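Local coordinates for xylulose kinase (Bifidobacterium adolescentis ATCC 15703, PDB 3I8B), which probably transfers phosphate from ATP to D-xylulose, giving D-xylulose 5-phosphate, as a member of the FGGY family of carbohydrate kinases, at residues L68-Q73 against W170-I175; A191-R196 against C266-G271; G244-A249 against A469-S474. All blocks are in the same frame, centred on the assembly; numbering follows the deposited sequence.

Contact 1: L68-Q73 against W170-I175; sequences LAVGGQ and WLSWRI
V70 is the bump that strand 68-72 pushes into the side of helix 170-175, and the hollow it enters is lined by L171, S172 and I175. Its two methyls split the work. V70 CG1, anti to the backbone N (chi1 -179°), meets L171 CD2 at 3.9 Å, with the two side chains crossing at about a right angle. V70 CG2 faces the other way along the helix, lying 3.5 Å from S172 OG and 4.0 Å from I175 CD1. The helix answers with a bump of its own: I175 CD1 fills the notch between V70 CG2 and L68 CD2, reaching the latter at 3.9 Å. Strand and helix run nearly antiparallel, 152° apart, with their axes 8.7 Å from each other.

A water settles the polar atoms beside this apolar interlock. It accepts from V70 N at 3.0 Å and donates to S172 OG at 2.8 Å, while that hydroxyl also bonds to H168 O one turn back. The water thus bridges strand and helix, which share no direct hydrogen bond.

Around the contact, helix 46-58 leans on the same helix through W49 against L171 and F52 against I175. V10 of strand 6-12 flanks V70 on one side of the strand, and L268 of strand 267-273 flanks L68 on the other, which lays helix 167-175 along strand 65-72 on one face of the five-stranded sheet.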
loop_
_atom_site.group_PDB
_atom_site.type_symbol
_atom_site.label_atom_id
_atom_site.label_comp_id
_atom_site.label_asym_id
_atom_site.label_seq_id
_atom_site.Cartn_x
_atom_site.Cartn_y
_atom_site.Cartn_z
ATOM N N LEU A 68 -8.221 13.377 14.667
ATOM C CA LEU A 68 -6.947 12.755 14.348
ATOM C C LEU A 68 -7.189 11.466 13.552
ATOM O O LEU A 68 -8.168 10.750 13.801
ATOM C CB LEU A 68 -6.193 12.455 15.647
ATOM C CG LEU A 68 -4.852 11.720 15.610
ATOM C CD1 LEU A 68 -4.021 12.153 16.817
ATOM C CD2 LEU A 68 -4.993 10.188 15.582
ATOM N N ALA A 69 -6.307 11.196 12.589
ATOM C CA ALA A 69 -6.332 9.951 11.815
ATOM C C ALA A 69 -4.937 9.370 11.691
ATOM O O ALA A 69 -3.954 10.107 11.560
ATOM C CB ALA A 69 -6.898 10.182 10.427
ATOM N N VAL A 70 -4.852 8.043 11.707
ATOM C CA VAL A 70 -3.573 7.369 11.551
ATOM C C VAL A 70 -3.500 6.643 10.211
ATOM O O VAL A 70 -4.326 5.784 9.910
ATOM C CB VAL A 70 -3.340 6.360 12.674
ATOM C CG1 VAL A 70 -1.993 5.681 12.504
ATOM C CG2 VAL A 70 -3.437 7.046 14.013
ATOM N N GLY A 71 -2.521 7.014 9.395
ATOM C CA GLY A 71 -2.209 6.266 8.194
ATOM C C GLY A 71 -1.092 5.309 8.574
ATOM O O GLY A 71 -0.155 5.711 9.258
ATOM N N GLY A 72 -1.188 4.047 8.158
ATOM C CA GLY A 72 -0.230 3.054 8.596
ATOM C C GLY A 72 0.351 2.183 7.496
ATOM O O GLY A 72 -0.280 1.959 6.449
ATOM N N GLN A 73 1.557 1.679 7.734
ATOM C CA GLN A 73 2.106 0.641 6.859
ATOM C C GLN A 73 1.069 -0.491 6.774
ATOM O O GLN A 73 0.492 -0.876 7.788
ATOM C CB GLN A 73 3.446 0.123 7.399
ATOM C CG GLN A 73 3.452 -0.180 8.893
ATOM C CD GLN A 73 4.742 -0.849 9.346
ATOM O OE1 GLN A 73 5.273 -1.719 8.654
ATOM N NE2 GLN A 73 5.253 -0.444 10.507
ATOM N N TRP A 170 -4.149 -0.527 15.601
ATOM C CA TRP A 170 -3.636 -0.686 16.957
ATOM C C TRP A 170 -3.225 0.658 17.553
ATOM O O TRP A 170 -3.540 0.962 18.706
ATOM C CB TRP A 170 -2.440 -1.651 16.981
ATOM C CG TRP A 170 -1.895 -1.896 18.350
ATOM C CD1 TRP A 170 -2.378 -2.771 19.285
ATOM C CD2 TRP A 170 -0.741 -1.268 18.944
ATOM N NE1 TRP A 170 -1.597 -2.724 20.423
ATOM C CE2 TRP A 170 -0.590 -1.812 20.241
ATOM C CE3 TRP A 170 0.173 -0.302 18.505
ATOM C CZ2 TRP A 170 0.458 -1.425 21.108
ATOM C CZ3 TRP A 170 1.212 0.093 19.376
ATOM C CH2 TRP A 170 1.336 -0.475 20.657
ATOM N N LEU A 171 -2.517 1.458 16.767
ATOM C CA LEU A 171 -2.127 2.785 17.242
ATOM C C LEU A 171 -3.364 3.638 17.578
ATOM O O LEU A 171 -3.371 4.350 18.578
ATOM C CB LEU A 171 -1.229 3.512 16.232
ATOM C CG LEU A 171 -0.569 4.796 16.755
ATOM C CD1 LEU A 171 0.307 4.468 17.954
ATOM C CD2 LEU A 171 0.239 5.487 15.670
ATOM N N SER A 172 -4.407 3.552 16.754
ATOM C CA SER A 172 -5.612 4.328 17.006
ATOM C C SER A 172 -6.254 3.908 18.322
ATOM O O SER A 172 -6.681 4.738 19.110
ATOM C CB SER A 172 -6.604 4.205 15.831
ATOM O OG SER A 172 -6.059 4.778 14.651
ATOM N N TRP A 173 -6.307 2.609 18.552
ATOM C CA TRP A 173 -6.831 2.017 19.789
ATOM C C TRP A 173 -6.045 2.493 21.036
ATOM O O TRP A 173 -6.626 2.847 22.077
ATOM C CB TRP A 173 -6.778 0.495 19.618
ATOM C CG TRP A 173 -7.385 -0.334 20.685
ATOM C CD1 TRP A 173 -8.717 -0.442 21.000
ATOM C CD2 TRP A 173 -6.689 -1.232 21.553
ATOM N NE1 TRP A 173 -8.878 -1.343 22.036
ATOM C CE2 TRP A 173 -7.650 -1.833 22.394
ATOM C CE3 TRP A 173 -5.342 -1.568 21.718
ATOM C CZ2 TRP A 173 -7.303 -2.771 23.373
ATOM C CZ3 TRP A 173 -4.998 -2.494 22.685
ATOM C CH2 TRP A 173 -5.978 -3.089 23.502
ATOM N N ARG A 174 -4.723 2.527 20.924
ATOM C CA ARG A 174 -3.873 3.067 21.992
ATOM C C ARG A 174 -4.099 4.580 22.206
ATOM O O ARG A 174 -4.100 5.079 23.338
ATOM C CB ARG A 174 -2.402 2.814 21.660
ATOM C CG ARG A 174 -2.004 1.346 21.627
ATOM C CD ARG A 174 -2.321 0.614 22.941
ATOM N NE ARG A 174 -1.888 1.362 24.123
ATOM C CZ ARG A 174 -0.627 1.464 24.537
ATOM N NH1 ARG A 174 0.357 0.848 23.886
ATOM N NH2 ARG A 174 -0.350 2.183 25.614
ATOM N N ILE A 175 -4.283 5.305 21.112
ATOM C CA ILE A 175 -4.568 6.736 21.194
ATOM C C ILE A 175 -5.896 6.998 21.942
ATOM O O ILE A 175 -5.997 7.950 22.735
ATOM C CB ILE A 175 -4.505 7.384 19.789
ATOM C CG1 ILE A 175 -3.029 7.547 19.365
ATOM C CG2 ILE A 175 -5.252 8.721 19.744
ATOM C CD1 ILE A 175 -2.854 7.938 17.913
HETATM O O HOH W 1 -7.185 6.578 12.798
#

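Contact 2: A191-R196 against C266-G271; sequences ALFTDR and CLLAPG. With MG (magnesium ion), chain B.
D195, packed against P270 and G271, has its carboxylate gripped from just along its own chain: OD1 is hydrogen-bonded to S197 OG, and OD2 takes the backbone N of D198, making D195 the N-cap of helix 196-199. Its chi1 of 87° puts CG between the backbone N and the carbonyl carbon; G271 O sits over the flat face of the carboxylate, 3.1 Å from D195 CG. D195 OD1 and G271 O are 3.3 Å apart, but both are acceptors and no bond joins them. D195 CB rests on P270 CB at 3.7 Å.

F193, two residues earlier and on the same side of the strand, fills the rest of the interface. P270 O sits in the ring plane at the edge, 3.7 Å from F193 CE1, and A269 O approaches F193 CE1 obliquely at 3.5 Å. The F193 and L268 side chains cross at about a right angle, with F193 CZ 3.9 Å from L268 CB. S172 and A249 pack on the ring as well. An alanine in place of F193 would probably open a gap in front of L268 and leave the A269 and P270 carbonyl oxygens without the ring carbon they now touch.

Just before F193, L192 O binds the magnesium ion at 2.5 Å, together with E190 O, T241 OG1 and a water at 2.3 Å.

Strand 193-195, paired with strand 241-243, is thus set against the outer strand 267-273 of the five-stranded sheet, and no hydrogen bond crosses between 191-196 and 266-271. What joins them is carbon packing and ring carbons set against two backbone oxygens, and the helix start that D195 caps would be likely to offset the unfavourable closeness of its carboxylate to the G271 carbonyl.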
loop_
_atom_site.group_PDB
_atom_site.type_symbol
_atom_site.label_atom_id
_atom_site.label_comp_id
_atom_site.label_asym_id
_atom_site.label_seq_id
_atom_site.Cartn_x
_atom_site.Cartn_y
_atom_site.Cartn_z
ATOM N N ALA A 191 -13.419 -2.203 21.040
ATOM C CA ALA A 191 -13.262 -0.799 20.669
ATOM C C ALA A 191 -12.407 -0.651 19.406
ATOM O O ALA A 191 -12.338 0.432 18.830
ATOM C CB ALA A 191 -12.648 0.014 21.824
ATOM N N LEU A 192 -11.742 -1.732 18.984
ATOM C CA LEU A 192 -10.937 -1.690 17.762
ATOM C C LEU A 192 -11.753 -1.291 16.522
ATOM O O LEU A 192 -12.848 -1.782 16.302
ATOM C CB LEU A 192 -10.251 -3.043 17.518
ATOM C CG LEU A 192 -9.028 -3.381 18.371
ATOM C CD1 LEU A 192 -8.713 -4.884 18.377
ATOM C CD2 LEU A 192 -7.820 -2.586 17.882
ATOM N N PHE A 193 -11.208 -0.403 15.703
ATOM C CA PHE A 193 -11.845 -0.030 14.454
ATOM C C PHE A 193 -10.798 0.080 13.347
ATOM O O PHE A 193 -9.579 0.197 13.606
ATOM C CB PHE A 193 -12.629 1.286 14.615
ATOM C CG PHE A 193 -11.753 2.470 14.897
ATOM C CD1 PHE A 193 -11.088 3.113 13.868
ATOM C CD2 PHE A 193 -11.581 2.929 16.196
ATOM C CE1 PHE A 193 -10.276 4.212 14.124
ATOM C CE2 PHE A 193 -10.768 4.007 16.464
ATOM C CZ PHE A 193 -10.113 4.658 15.431
ATOM N N THR A 194 -11.258 -0.001 12.107
ATOM C CA THR A 194 -10.365 0.178 10.975
ATOM C C THR A 194 -11.115 0.868 9.825
ATOM O O THR A 194 -12.232 1.335 10.020
ATOM C CB THR A 194 -9.769 -1.161 10.543
ATOM O OG1 THR A 194 -8.692 -0.939 9.634
ATOM C CG2 THR A 194 -10.825 -2.046 9.878
ATOM N N ASP A 195 -10.496 0.975 8.650
ATOM C CA ASP A 195 -11.213 1.469 7.475
ATOM C C ASP A 195 -11.172 0.438 6.337
ATOM O O ASP A 195 -10.531 -0.603 6.460
ATOM C CB ASP A 195 -10.637 2.805 6.991
ATOM C CG ASP A 195 -9.470 2.629 6.023
ATOM O OD1 ASP A 195 -9.470 3.310 4.968
ATOM O OD2 ASP A 195 -8.549 1.831 6.325
ATOM N N ARG A 196 -11.841 0.749 5.230
ATOM C CA ARG A 196 -11.856 -0.144 4.076
ATOM C C ARG A 196 -10.480 -0.358 3.451
ATOM O O ARG A 196 -10.188 -1.445 2.958
ATOM C CB ARG A 196 -12.825 0.365 3.007
ATOM C CG ARG A 196 -14.298 0.286 3.390
ATOM C CD ARG A 196 -15.141 1.061 2.386
ATOM N NE ARG A 196 -15.245 0.398 1.081
ATOM C CZ ARG A 196 -14.550 0.738 -0.001
ATOM N NH1 ARG A 196 -13.678 1.737 0.036
ATOM N NH2 ARG A 196 -14.727 0.073 -1.136
ATOM N N CYS A 266 -11.092 15.262 21.007
ATOM C CA CYS A 266 -10.536 14.898 19.713
ATOM C C CYS A 266 -11.172 13.612 19.185
ATOM O O CYS A 266 -10.959 12.520 19.747
ATOM C CB CYS A 266 -9.028 14.716 19.836
ATOM S SG CYS A 266 -8.201 14.296 18.307
ATOM N N LEU A 267 -11.972 13.736 18.126
ATOM C CA LEU A 267 -12.556 12.546 17.525
ATOM C C LEU A 267 -11.502 11.762 16.759
ATOM O O LEU A 267 -10.436 12.281 16.432
ATOM C CB LEU A 267 -13.754 12.884 16.632
ATOM C CG LEU A 267 -13.605 13.768 15.403
ATOM C CD1 LEU A 267 -13.087 12.964 14.212
ATOM C CD2 LEU A 267 -14.973 14.364 15.080
ATOM N N LEU A 268 -11.797 10.502 16.491
ATOM C CA LEU A 268 -10.877 9.675 15.729
ATOM C C LEU A 268 -11.530 9.355 14.398
ATOM O O LEU A 268 -12.670 8.879 14.354
ATOM C CB LEU A 268 -10.517 8.393 16.497
ATOM C CG LEU A 268 -9.760 8.586 17.821
ATOM C CD1 LEU A 268 -9.645 7.274 18.645
ATOM C CD2 LEU A 268 -8.367 9.195 17.566
ATOM N N ALA A 269 -10.821 9.658 13.319
ATOM C CA ALA A 269 -11.251 9.282 11.977
ATOM C C ALA A 269 -10.821 7.834 11.715
ATOM O O ALA A 269 -10.041 7.276 12.484
ATOM C CB ALA A 269 -10.651 10.241 10.932
ATOM N N PRO A 270 -11.353 7.211 10.649
ATOM C CA PRO A 270 -11.135 5.771 10.491
ATOM C C PRO A 270 -9.665 5.380 10.288
ATOM O O PRO A 270 -9.307 4.247 10.595
ATOM C CB PRO A 270 -11.947 5.437 9.244
ATOM C CG PRO A 270 -13.049 6.455 9.245
ATOM C CD PRO A 270 -12.377 7.718 9.716
ATOM N N GLY A 271 -8.834 6.299 9.804
ATOM C CA GLY A 271 -7.452 5.975 9.481
ATOM C C GLY A 271 -7.387 5.209 8.162
ATOM O O GLY A 271 -8.374 5.158 7.413
HETATM MG MG MG B . -15.112 -2.594 17.161
HETATM O O HOH W 2 -14.126 -4.668 16.868
#

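Contact 3: G244-A249 against A469-S474; sequences GPRDAA and AAWVLS
R246 begins its path over W471 at CB, which stands above the five-membered ring 3.9 Å from its centroid, a CH-pi contact over the face. The first torsion (chi1 61°) sets CG between the backbone N and the carbonyl carbon, and R246 CD then comes back to the indole, 3.5 Å from W471 NE1 and within reach of CE2 and CZ2 too. At chi3 the chain bends, and NE leads the guanidinium out past the nitrogen side of the indole, its plane 18° from that of the ring. The tip therefore lies beyond the indole rather than on it, and R246 as a whole is an exposed residue. W471 NE1 has partners elsewhere, in weak hydrogen bonds to E476 O and T477 O.

The backbone that presents the arginine is a type I beta turn from G244 to D247, with P245 and R246 at its two corners. D247 N bonds back to G244 O at 3.2 Å. The aspartate also ties the turn with its side chain: D247 OD2 accepts from G244 N at 2.9 Å, the donor standing 40° out of the carboxylate plane.

Opposite the turn lies the last part of helix 460-474, where S474 OG bonds to W471 O at 2.9 Å. V472 points from this helix into the loop. V472 CG2 meets the R246 backbone, 3.8 Å from R246 C, while V472 CG1 packs on A248 CB at 3.6 Å. V472 also touches L267, A269 and P270 of strand 267-273, the outer strand of the five-stranded sheet.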
loop_
_atom_site.group_PDB
_atom_site.type_symbol
_atom_site.label_atom_id
_atom_site.label_comp_id
_atom_site.label_asym_id
_atom_site.label_seq_id
_atom_site.Cartn_x
_atom_site.Cartn_y
_atom_site.Cartn_z
ATOM N N GLY A 244 -16.912 3.477 7.559
ATOM C CA GLY A 244 -16.994 4.182 6.294
ATOM C C GLY A 244 -15.943 5.277 6.238
ATOM O O GLY A 244 -15.438 5.722 7.275
ATOM N N PRO A 245 -15.635 5.737 5.018
ATOM C CA PRO A 245 -14.601 6.730 4.706
ATOM C C PRO A 245 -14.723 8.044 5.503
ATOM O O PRO A 245 -13.702 8.675 5.801
ATOM C CB PRO A 245 -14.816 6.986 3.209
ATOM C CG PRO A 245 -16.268 6.608 2.969
ATOM C CD PRO A 245 -16.411 5.375 3.818
ATOM N N ARG A 246 -15.936 8.446 5.861
ATOM C CA ARG A 246 -16.085 9.693 6.600
ATOM C C ARG A 246 -16.874 9.556 7.892
ATOM O O ARG A 246 -17.468 10.521 8.363
ATOM C CB ARG A 246 -16.676 10.790 5.710
ATOM C CG ARG A 246 -18.047 10.485 5.168
ATOM C CD ARG A 246 -18.462 11.568 4.188
ATOM N NE ARG A 246 -19.807 12.043 4.485
ATOM C CZ ARG A 246 -20.896 11.636 3.844
ATOM N NH1 ARG A 246 -20.790 10.755 2.855
ATOM N NH2 ARG A 246 -22.085 12.115 4.186
ATOM N N ASP A 247 -16.847 8.363 8.477
ATOM C CA ASP A 247 -17.479 8.108 9.771
ATOM C C ASP A 247 -16.504 8.398 10.891
ATOM O O ASP A 247 -15.359 7.991 10.816
ATOM C CB ASP A 247 -17.857 6.624 9.881
ATOM C CG ASP A 247 -18.985 6.232 8.940
ATOM O OD1 ASP A 247 -19.771 7.119 8.538
ATOM O OD2 ASP A 247 -19.091 5.030 8.613
ATOM N N ALA A 248 -16.946 9.070 11.946
ATOM C CA ALA A 248 -16.117 9.162 13.145
ATOM C C ALA A 248 -16.129 7.816 13.876
ATOM O O ALA A 248 -17.155 7.140 13.903
ATOM C CB ALA A 248 -16.636 10.241 14.058
ATOM N N ALA A 249 -15.017 7.435 14.501
ATOM C CA ALA A 249 -15.042 6.229 15.324
ATOM C C ALA A 249 -15.958 6.416 16.533
ATOM O O ALA A 249 -16.210 7.538 16.966
ATOM C CB ALA A 249 -13.638 5.836 15.782
ATOM N N ALA A 469 -9.224 13.295 8.700
ATOM C CA ALA A 469 -9.708 13.775 9.997
ATOM C C ALA A 469 -10.506 15.076 9.820
ATOM O O ALA A 469 -11.562 15.257 10.435
ATOM C CB ALA A 469 -8.550 13.983 10.962
ATOM N N ALA A 470 -10.003 15.977 8.978
ATOM C CA ALA A 470 -10.742 17.210 8.674
ATOM C C ALA A 470 -12.072 16.919 7.952
ATOM O O ALA A 470 -13.102 17.556 8.210
ATOM C CB ALA A 470 -9.881 18.166 7.875
ATOM N N TRP A 471 -12.058 15.942 7.064
ATOM C CA TRP A 471 -13.272 15.499 6.379
ATOM C C TRP A 471 -14.343 15.027 7.373
ATOM O O TRP A 471 -15.494 15.483 7.327
ATOM C CB TRP A 471 -12.910 14.377 5.399
ATOM C CG TRP A 471 -14.011 13.931 4.452
ATOM C CD1 TRP A 471 -15.239 14.509 4.258
ATOM C CD2 TRP A 471 -13.934 12.835 3.530
ATOM N NE1 TRP A 471 -15.940 13.819 3.284
ATOM C CE2 TRP A 471 -15.153 12.791 2.822
ATOM C CE3 TRP A 471 -12.949 11.886 3.241
ATOM C CZ2 TRP A 471 -15.411 11.824 1.840
ATOM C CZ3 TRP A 471 -13.206 10.924 2.276
ATOM C CH2 TRP A 471 -14.429 10.902 1.585
ATOM N N VAL A 472 -13.963 14.122 8.271
ATOM C CA VAL A 472 -14.878 13.605 9.290
ATOM C C VAL A 472 -15.369 14.745 10.200
ATOM O O VAL A 472 -16.567 14.886 10.463
ATOM C CB VAL A 472 -14.211 12.496 10.157
ATOM C CG1 VAL A 472 -15.142 12.074 11.279
ATOM C CG2 VAL A 472 -13.830 11.291 9.283
ATOM N N LEU A 473 -14.437 15.561 10.672
ATOM C CA LEU A 473 -14.776 16.680 11.537
ATOM C C LEU A 473 -15.781 17.639 10.893
ATOM O O LEU A 473 -16.642 18.181 11.581
ATOM C CB LEU A 473 -13.505 17.430 11.944
ATOM C CG LEU A 473 -13.616 18.683 12.816
ATOM C CD1 LEU A 473 -14.354 18.419 14.146
ATOM C CD2 LEU A 473 -12.232 19.247 13.075
ATOM N N SER A 474 -15.671 17.852 9.583
ATOM C CA SER A 474 -16.506 18.848 8.895
ATOM C C SER A 474 -17.937 18.363 8.665
ATOM O O SER A 474 -18.880 19.172 8.582
ATOM C CB SER A 474 -15.910 19.196 7.538
ATOM O OG SER A 474 -16.258 18.200 6.591
#

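In the fold
From the N terminus, contact 1 closes first, bringing helix 167-175 back onto strand 65-72. Contact 2 opens soon after, at 191-196, and closes when the chain enters strand 267-273, the sheet neighbour of 65-72. The two are therefore in series, yet adjoin: W173 packs on L192, and L68 pairs with L267 and A269. Contact 3 opens inside that second loop, at 244-249, and closes far beyond it at 469-474, so contacts 2 and 3 cross. Helix 460-474, from late in the chain, thus packs on the N-terminal five-stranded sheet, on the face opposite helix 167-175, with A469 touching L68 and A69. L268 and A249 bond backbone to backbone between contacts 2 and 3.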